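Local coordinates for caspase recruitment domain-containing protein 19 (Homo sapiens, PDB 4FH0) that associates with BCL10 through its caspase recruitment domain and inhibits the NF-kappa-B activation that BCL10 induces, at residues Q13-L24 with A89-S98. The protein carries 2 engineered substitutions. Residues are numbered along the deposited sequence; the frame is centred on the assembly and turned at random.
Sequences QDTPMLTGHGRL and AQPLHSRLPS. Engineered in segment 13-24: Met17 (natural residue Phe). With SO4 (sulfate ion), chain D; SO4 (sulfate ion), chain C.
With CG turned away from its carbonyl carbon (chi1 -71°), Asp14 presents its carboxylate to Ser98, whose OG sits between its own backbone N and carbonyl carbon, facing the acid. This pairing ties the first and last helices of the all-helical CARD bundle, 7-18 and 90-95, through the tail that follows the latter. Ser98 N donates to the syn lone pair of Asp14 OD1 at 3.0 Å, while Ser98 OG gives a short 2.6 Å bond to Asp14 OD2, 27° out of the carboxylate plane. Tyr82 OH of helix 75-88 also bonds OD2, and Arg10 NE bonds Ser98 OG. Replacing this acid by an alanine is likely to cost Ser98 N its OD1 partner, and Ser98 OG and Tyr82 OH their OD2, leaving the Ser98 end less firmly held. Alongside, in one of two conformers, the selenium of the engineered selenomethionine Met17 (natural Phe) meets Pro97 CD, a less certain contact. Deeper in, Leu92 crosses Leu24 at about a right angle, its CD2 lying 3.6 Å from Leu24 CG, and Leu18 CD2 approaches Leu92 CD2 at 3.9 Å; Leu85 and Phe81 of helix 75-88 also pack against Leu18. Arg23 and Arg95 share a sulfate, probably from the crystallisation liquor, that bridges their like charges: Arg23 NE and Arg95 NH1 both bond its O2, the latter nearly straight at 169°, and each NH2 reaches O1 at 3.0 Å.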
ATOM      1  N   GLN A  13       6.325  10.596  -2.544  1.00  8.78           N
ATOM      2  CA  GLN A  13       6.303  11.050  -3.929  1.00  9.55           C
ATOM      3  C   GLN A  13       5.200  10.354  -4.731  1.00 10.07           C
ATOM      4  O   GLN A  13       4.480  11.002  -5.474  1.00 11.68           O
ATOM      5  CB  GLN A  13       7.649  10.816  -4.628  1.00 10.82           C
ATOM      6  CG  GLN A  13       7.661  11.335  -6.057  1.00 13.39           C
ATOM      7  CD  GLN A  13       8.966  11.059  -6.806  1.00 16.78           C
ATOM      8  OE1 GLN A  13       9.950  10.586  -6.232  1.00 19.13           O
ATOM      9  NE2 GLN A  13       8.958  11.325  -8.110  1.00 18.83           N
ATOM     10  N   ASP A  14       5.065   9.046  -4.550  1.00  8.31           N
ATOM     11  CA  ASP A  14       4.153   8.232  -5.340  1.00  7.74           C
ATOM     12  C   ASP A  14       2.703   8.249  -4.885  1.00  8.30           C
ATOM     13  O   ASP A  14       1.849   7.701  -5.575  1.00  8.22           O
ATOM     14  CB  ASP A  14       4.626   6.772  -5.318  1.00  8.26           C
ATOM     15  CG  ASP A  14       5.891   6.541  -6.114  1.00  9.78           C
ATOM     16  OD1 ASP A  14       6.192   7.352  -7.016  1.00 10.91           O
ATOM     17  OD2 ASP A  14       6.577   5.522  -5.869  1.00 11.47           O
ATOM     18  N   THR A  15       2.422   8.802  -3.717  1.00  9.29           N
ATOM     19  CA  THR A  15       1.078   8.696  -3.142  1.00  9.66           C
ATOM     20  C   THR A  15      -0.050   9.251  -4.012  1.00  8.83           C
ATOM     21  O   THR A  15      -1.062   8.572  -4.216  1.00  8.10           O
ATOM     22  CB  THR A  15       1.033   9.236  -1.687  1.00 11.98           C
ATOM     23  OG1 THR A  15       1.648   8.277  -0.825  1.00 12.90           O
ATOM     24  CG2 THR A  15      -0.389   9.441  -1.221  1.00 13.02           C
ATOM     25  N   PRO A  16       0.105  10.464  -4.545  1.00  9.31           N
ATOM     26  CA  PRO A  16      -0.978  10.962  -5.405  1.00  9.72           C
ATOM     27  C   PRO A  16      -1.272  10.063  -6.614  1.00  9.99           C
ATOM     28  O   PRO A  16      -2.442   9.816  -6.917  1.00 10.49           O
ATOM     29  CB  PRO A  16      -0.498  12.375  -5.783  1.00 11.03           C
ATOM     30  CG  PRO A  16       0.341  12.763  -4.652  1.00 11.35           C
ATOM     31  CD  PRO A  16       1.074  11.523  -4.233  1.00 10.30           C
HETATM   32  N   MSE A  17      -0.255   9.510  -7.258  1.00  9.54           N
HETATM   33  CA  MSE A  17      -0.507   8.591  -8.363  0.50  8.77           C
HETATM   34  C   MSE A  17      -1.141   7.283  -7.880  1.00  8.72           C
HETATM   35  O   MSE A  17      -2.106   6.811  -8.465  1.00  9.99           O
HETATM   36  CB  MSE A  17       0.776   8.324  -9.143  0.50  9.65           C
HETATM   37  CG  MSE A  17       1.094   9.450 -10.108  0.50 11.35           C
HETATM   38 SE   MSE A  17       2.475   8.971 -11.387  0.50 14.47          SE
HETATM   39  CE  MSE A  17       1.516   7.551 -12.311  0.50 15.02           C
ATOM     40  N   LEU A  18      -0.577   6.685  -6.838  1.00  7.93           N
ATOM     41  CA  LEU A  18      -1.074   5.414  -6.286  1.00  8.99           C
ATOM     42  C   LEU A  18      -2.537   5.471  -5.902  1.00  8.36           C
ATOM     43  O   LEU A  18      -3.260   4.481  -6.026  1.00  8.94           O
ATOM     44  CB  LEU A  18      -0.255   5.009  -5.037  1.00  9.61           C
ATOM     45  CG  LEU A  18       1.110   4.378  -5.279  1.00 11.23           C
ATOM     46  CD1 LEU A  18       1.911   4.419  -3.993  1.00 10.18           C
ATOM     47  CD2 LEU A  18       0.927   2.949  -5.727  1.00 12.87           C
ATOM     48  N   THR A  19      -2.968   6.623  -5.403  1.00  7.45           N
ATOM     49  CA  THR A  19      -4.326   6.783  -4.875  1.00  8.39           C
ATOM     50  C   THR A  19      -5.292   7.331  -5.926  1.00  9.14           C
ATOM     51  O   THR A  19      -6.471   7.487  -5.666  1.00 10.21           O
ATOM     52  CB  THR A  19      -4.352   7.678  -3.633  1.00  9.78           C
ATOM     53  OG1 THR A  19      -3.845   8.981  -3.950  1.00 10.73           O
ATOM     54  CG2 THR A  19      -3.520   7.058  -2.495  1.00  9.79           C
ATOM     55  N   GLY A  20      -4.807   7.612  -7.127  1.00  8.65           N
ATOM     56  CA  GLY A  20      -5.700   8.072  -8.177  1.00  8.54           C
ATOM     57  C   GLY A  20      -6.712   7.014  -8.549  1.00  7.73           C
ATOM     58  O   GLY A  20      -6.384   5.833  -8.613  1.00  7.72           O
ATOM     59  N   HIS A  21      -7.945   7.423  -8.826  1.00  8.53           N
ATOM     60  CA  HIS A  21      -8.971   6.452  -9.158  1.00  9.62           C
ATOM     61  C   HIS A  21      -8.569   5.629 -10.358  1.00  9.36           C
ATOM     62  O   HIS A  21      -8.080   6.176 -11.346  1.00 10.62           O
ATOM     63  CB  HIS A  21     -10.290   7.141  -9.465  1.00 11.70           C
ATOM     64  CG  HIS A  21     -10.898   7.808  -8.286  1.00 12.90           C
ATOM     65  ND1 HIS A  21     -10.860   9.172  -8.110  1.00 14.67           N
ATOM     66  CD2 HIS A  21     -11.527   7.300  -7.201  1.00 13.16           C
ATOM     67  CE1 HIS A  21     -11.477   9.479  -6.984  1.00 14.39           C
ATOM     68  NE2 HIS A  21     -11.894   8.362  -6.416  1.00 15.49           N
ATOM     69  N   GLY A  22      -8.774   4.315 -10.258  1.00 10.03           N
ATOM     70  CA  GLY A  22      -8.457   3.388 -11.327  1.00 10.95           C
ATOM     71  C   GLY A  22      -7.064   2.777 -11.234  1.00 10.54           C
ATOM     72  O   GLY A  22      -6.768   1.787 -11.885  1.00 12.30           O
ATOM     73  N   ARG A  23      -6.196   3.317 -10.408  1.00  9.34           N
ATOM     74  CA  ARG A  23      -4.825   2.813 -10.394  1.00  9.70           C
ATOM     75  C   ARG A  23      -4.706   1.445  -9.720  1.00  9.12           C
ATOM     76  O   ARG A  23      -4.016   0.564 -10.236  1.00 10.65           O
ATOM     77  CB  ARG A  23      -3.918   3.866  -9.799  1.00 11.89           C
ATOM     78  CG  ARG A  23      -3.849   5.136 -10.755  1.00 15.46           C
ATOM     79  CD  ARG A  23      -2.576   5.117 -11.416  1.00 17.05           C
ATOM     80  NE  ARG A  23      -2.457   6.059 -12.520  1.00 15.29           N
ATOM     81  CZ  ARG A  23      -2.393   7.383 -12.422  1.00 14.26           C
ATOM     82  NH1 ARG A  23      -2.555   8.014 -11.264  1.00 14.56           N
ATOM     83  NH2 ARG A  23      -2.180   8.079 -13.524  1.00 13.70           N
ATOM     84  N   LEU A  24      -5.390   1.275  -8.594  1.00  7.78           N
ATOM     85  CA  LEU A  24      -5.426   0.009  -7.899  1.00  8.16           C
ATOM     86  C   LEU A  24      -6.877  -0.426  -7.760  1.00  8.87           C
ATOM     87  O   LEU A  24      -7.762   0.369  -7.429  1.00 10.44           O
ATOM     88  CB  LEU A  24      -4.781   0.125  -6.522  1.00  8.80           C
ATOM     89  CG  LEU A  24      -3.261   0.185  -6.526  1.00  9.41           C
ATOM     90  CD1 LEU A  24      -2.754   0.649  -5.181  1.00 10.43           C
ATOM     91  CD2 LEU A  24      -2.696  -1.182  -6.874  1.00 10.92           C
ATOM     92  N   ALA A  89       0.600  -5.884  -8.152  1.00  9.54           N
ATOM     93  CA  ALA A  89       0.260  -4.840  -9.104  1.00  9.97           C
ATOM     94  C   ALA A  89       1.450  -4.430  -9.939  1.00  9.06           C
ATOM     95  O   ALA A  89       1.775  -3.344 -10.008  1.00  9.23           O
ATOM     96  CB  ALA A  89      -0.304  -3.609  -8.392  1.00 11.30           C
ATOM     97  N   GLN A  90       2.095  -5.401 -10.549  1.00  9.41           N
ATOM     98  CA  GLN A  90       3.347  -5.126 -11.234  1.00 10.13           C
ATOM     99  C   GLN A  90       3.295  -4.005 -12.278  1.00 10.69           C
ATOM    100  O   GLN A  90       4.202  -3.187 -12.326  1.00 11.36           O
ATOM    101  CB  GLN A  90       3.936  -6.412 -11.818  1.00 11.49           C
ATOM    102  CG  GLN A  90       5.385  -6.247 -12.241  1.00 12.43           C
ATOM    103  CD  GLN A  90       5.540  -5.718 -13.645  1.00 14.74           C
ATOM    104  OE1 GLN A  90       4.707  -5.971 -14.523  1.00 16.68           O
ATOM    105  NE2 GLN A  90       6.606  -4.951 -13.861  1.00 14.50           N
ATOM    106  N   PRO A  91       2.248  -3.962 -13.110  1.00 12.02           N
ATOM    107  CA  PRO A  91       2.208  -2.874 -14.089  1.00 12.92           C
ATOM    108  C   PRO A  91       2.262  -1.496 -13.435  1.00 12.03           C
ATOM    109  O   PRO A  91       2.997  -0.608 -13.862  1.00 13.24           O
ATOM    110  CB  PRO A  91       0.885  -3.119 -14.804  1.00 14.21           C
ATOM    111  CG  PRO A  91       0.720  -4.590 -14.718  1.00 15.17           C
ATOM    112  CD  PRO A  91       1.191  -4.952 -13.353  1.00 13.63           C
ATOM    113  N   LEU A  92       1.497  -1.312 -12.379  1.00 10.65           N
ATOM    114  CA  LEU A  92       1.511  -0.036 -11.673  1.00 10.05           C
ATOM    115  C   LEU A  92       2.878   0.227 -11.030  1.00  9.89           C
ATOM    116  O   LEU A  92       3.437   1.325 -11.124  1.00 10.51           O
ATOM    117  CB  LEU A  92       0.371   0.040 -10.649  1.00 10.25           C
ATOM    118  CG  LEU A  92       0.367   1.338  -9.850  1.00 10.98           C
ATOM    119  CD1 LEU A  92       0.236   2.566 -10.733  1.00 12.25           C
ATOM    120  CD2 LEU A  92      -0.780   1.277  -8.844  1.00 12.14           C
ATOM    121  N   HIS A  93       3.406  -0.803 -10.386  1.00  9.13           N
ATOM    122  CA  HIS A  93       4.709  -0.739  -9.739  1.00  8.81           C
ATOM    123  C   HIS A  93       5.764  -0.232 -10.703  1.00  9.79           C
ATOM    124  O   HIS A  93       6.565   0.632 -10.363  1.00 10.65           O
ATOM    125  CB  HIS A  93       5.066  -2.120  -9.203  1.00  8.80           C
ATOM    126  CG  HIS A  93       6.390  -2.187  -8.508  1.00  9.40           C
ATOM    127  ND1 HIS A  93       7.573  -2.425  -9.176  1.00 10.60           N
ATOM    128  CD2 HIS A  93       6.706  -2.085  -7.194  1.00 10.65           C
ATOM    129  CE1 HIS A  93       8.567  -2.446  -8.301  1.00 11.33           C
ATOM    130  NE2 HIS A  93       8.064  -2.266  -7.089  1.00 10.43           N
ATOM    131  N   SER A  94       5.741  -0.738 -11.928  1.00 10.51           N
ATOM    132  CA  SER A  94       6.744  -0.368 -12.906  1.00 12.84           C
ATOM    133  C   SER A  94       6.591   1.084 -13.391  1.00 14.77           C
ATOM    134  O   SER A  94       7.547   1.693 -13.833  1.00 16.70           O
ATOM    135  CB  SER A  94       6.717  -1.343 -14.089  1.00 14.67           C
ATOM    136  OG  SER A  94       5.535  -1.208 -14.848  1.00 18.13           O
ATOM    137  N   ARG A  95       5.406   1.656 -13.267  1.00 14.20           N
ATOM    138  CA  ARG A  95       5.115   2.984 -13.813  1.00 15.80           C
ATOM    139  C   ARG A  95       5.264   4.112 -12.791  1.00 16.40           C
ATOM    140  O   ARG A  95       5.134   5.274 -13.129  1.00 17.85           O
ATOM    141  CB  ARG A  95       3.680   3.020 -14.340  1.00 18.05           C
ATOM    142  CG  ARG A  95       3.403   2.167 -15.557  1.00 20.61           C
ATOM    143  CD  ARG A  95       1.911   2.126 -15.837  1.00 23.33           C
ATOM    144  NE  ARG A  95       1.417   3.420 -16.307  1.00 25.54           N
ATOM    145  CZ  ARG A  95       0.243   3.954 -15.970  1.00 26.87           C
ATOM    146  NH1 ARG A  95      -0.582   3.321 -15.142  1.00 27.22           N
ATOM    147  NH2 ARG A  95      -0.100   5.138 -16.456  1.00 27.78           N
ATOM    148  N   LEU A  96       5.517   3.791 -11.532  1.00 15.94           N
ATOM    149  CA  LEU A  96       5.558   4.849 -10.517  1.00 18.00           C
ATOM    150  C   LEU A  96       6.664   5.867 -10.747  1.00 19.81           C
ATOM    151  O   LEU A  96       7.743   5.512 -11.165  1.00 20.26           O
ATOM    152  CB  LEU A  96       5.731   4.238  -9.148  1.00 18.41           C
ATOM    153  CG  LEU A  96       4.544   3.424  -8.676  1.00 19.95           C
ATOM    154  CD1 LEU A  96       4.863   2.894  -7.305  1.00 20.50           C
ATOM    155  CD2 LEU A  96       3.278   4.275  -8.690  1.00 20.15           C
ATOM    156  N   PRO A  97       6.398   7.145 -10.427  1.00 20.90           N
ATOM    157  CA  PRO A  97       7.374   8.168 -10.797  1.00 21.89           C
ATOM    158  C   PRO A  97       8.672   8.122  -9.974  1.00 21.56           C
ATOM    159  O   PRO A  97       9.691   8.623 -10.439  1.00 22.33           O
ATOM    160  CB  PRO A  97       6.611   9.478 -10.569  1.00 22.62           C
ATOM    161  CG  PRO A  97       5.611   9.174  -9.561  1.00 21.94           C
ATOM    162  CD  PRO A  97       5.218   7.724  -9.772  1.00 21.65           C
ATOM    163  N   SER A  98       8.640   7.527  -8.783  1.00 20.34           N
ATOM    164  CA  SER A  98       9.813   7.517  -7.918  1.00 19.83           C
ATOM    165  C   SER A  98      10.827   6.507  -8.446  1.00 22.73           C
ATOM    166  O   SER A  98      11.948   6.449  -7.959  1.00 23.98           O
ATOM    167  CB  SER A  98       9.430   7.164  -6.478  1.00 19.29           C
ATOM    168  OG  SER A  98       9.078   5.800  -6.399  1.00 18.86           O
TER
HETATM  169  S   SO4 D 202      -3.709   5.413 -15.949  1.00 36.63           S
HETATM  170  O1  SO4 D 202      -2.734   6.493 -15.993  1.00 35.02           O
HETATM  171  O2  SO4 D 202      -3.458   4.542 -14.780  1.00 36.47           O
HETATM  172  O3  SO4 D 202      -5.022   6.021 -15.730  1.00 36.08           O
HETATM  173  O4  SO4 D 202      -3.725   4.641 -17.184  1.00 37.07           O
HETATM  174  S   SO4 C 201      11.002  -1.500  -5.753  0.92 19.37           S
HETATM  175  O1  SO4 C 201      10.128  -0.373  -6.095  0.92 20.18           O
HETATM  176  O2  SO4 C 201      12.096  -1.026  -4.911  0.92 20.48           O
HETATM  177  O3  SO4 C 201      10.245  -2.561  -5.101  0.92 17.63           O
HETATM  178  O4  SO4 C 201      11.568  -2.059  -6.995  0.92 21.04           O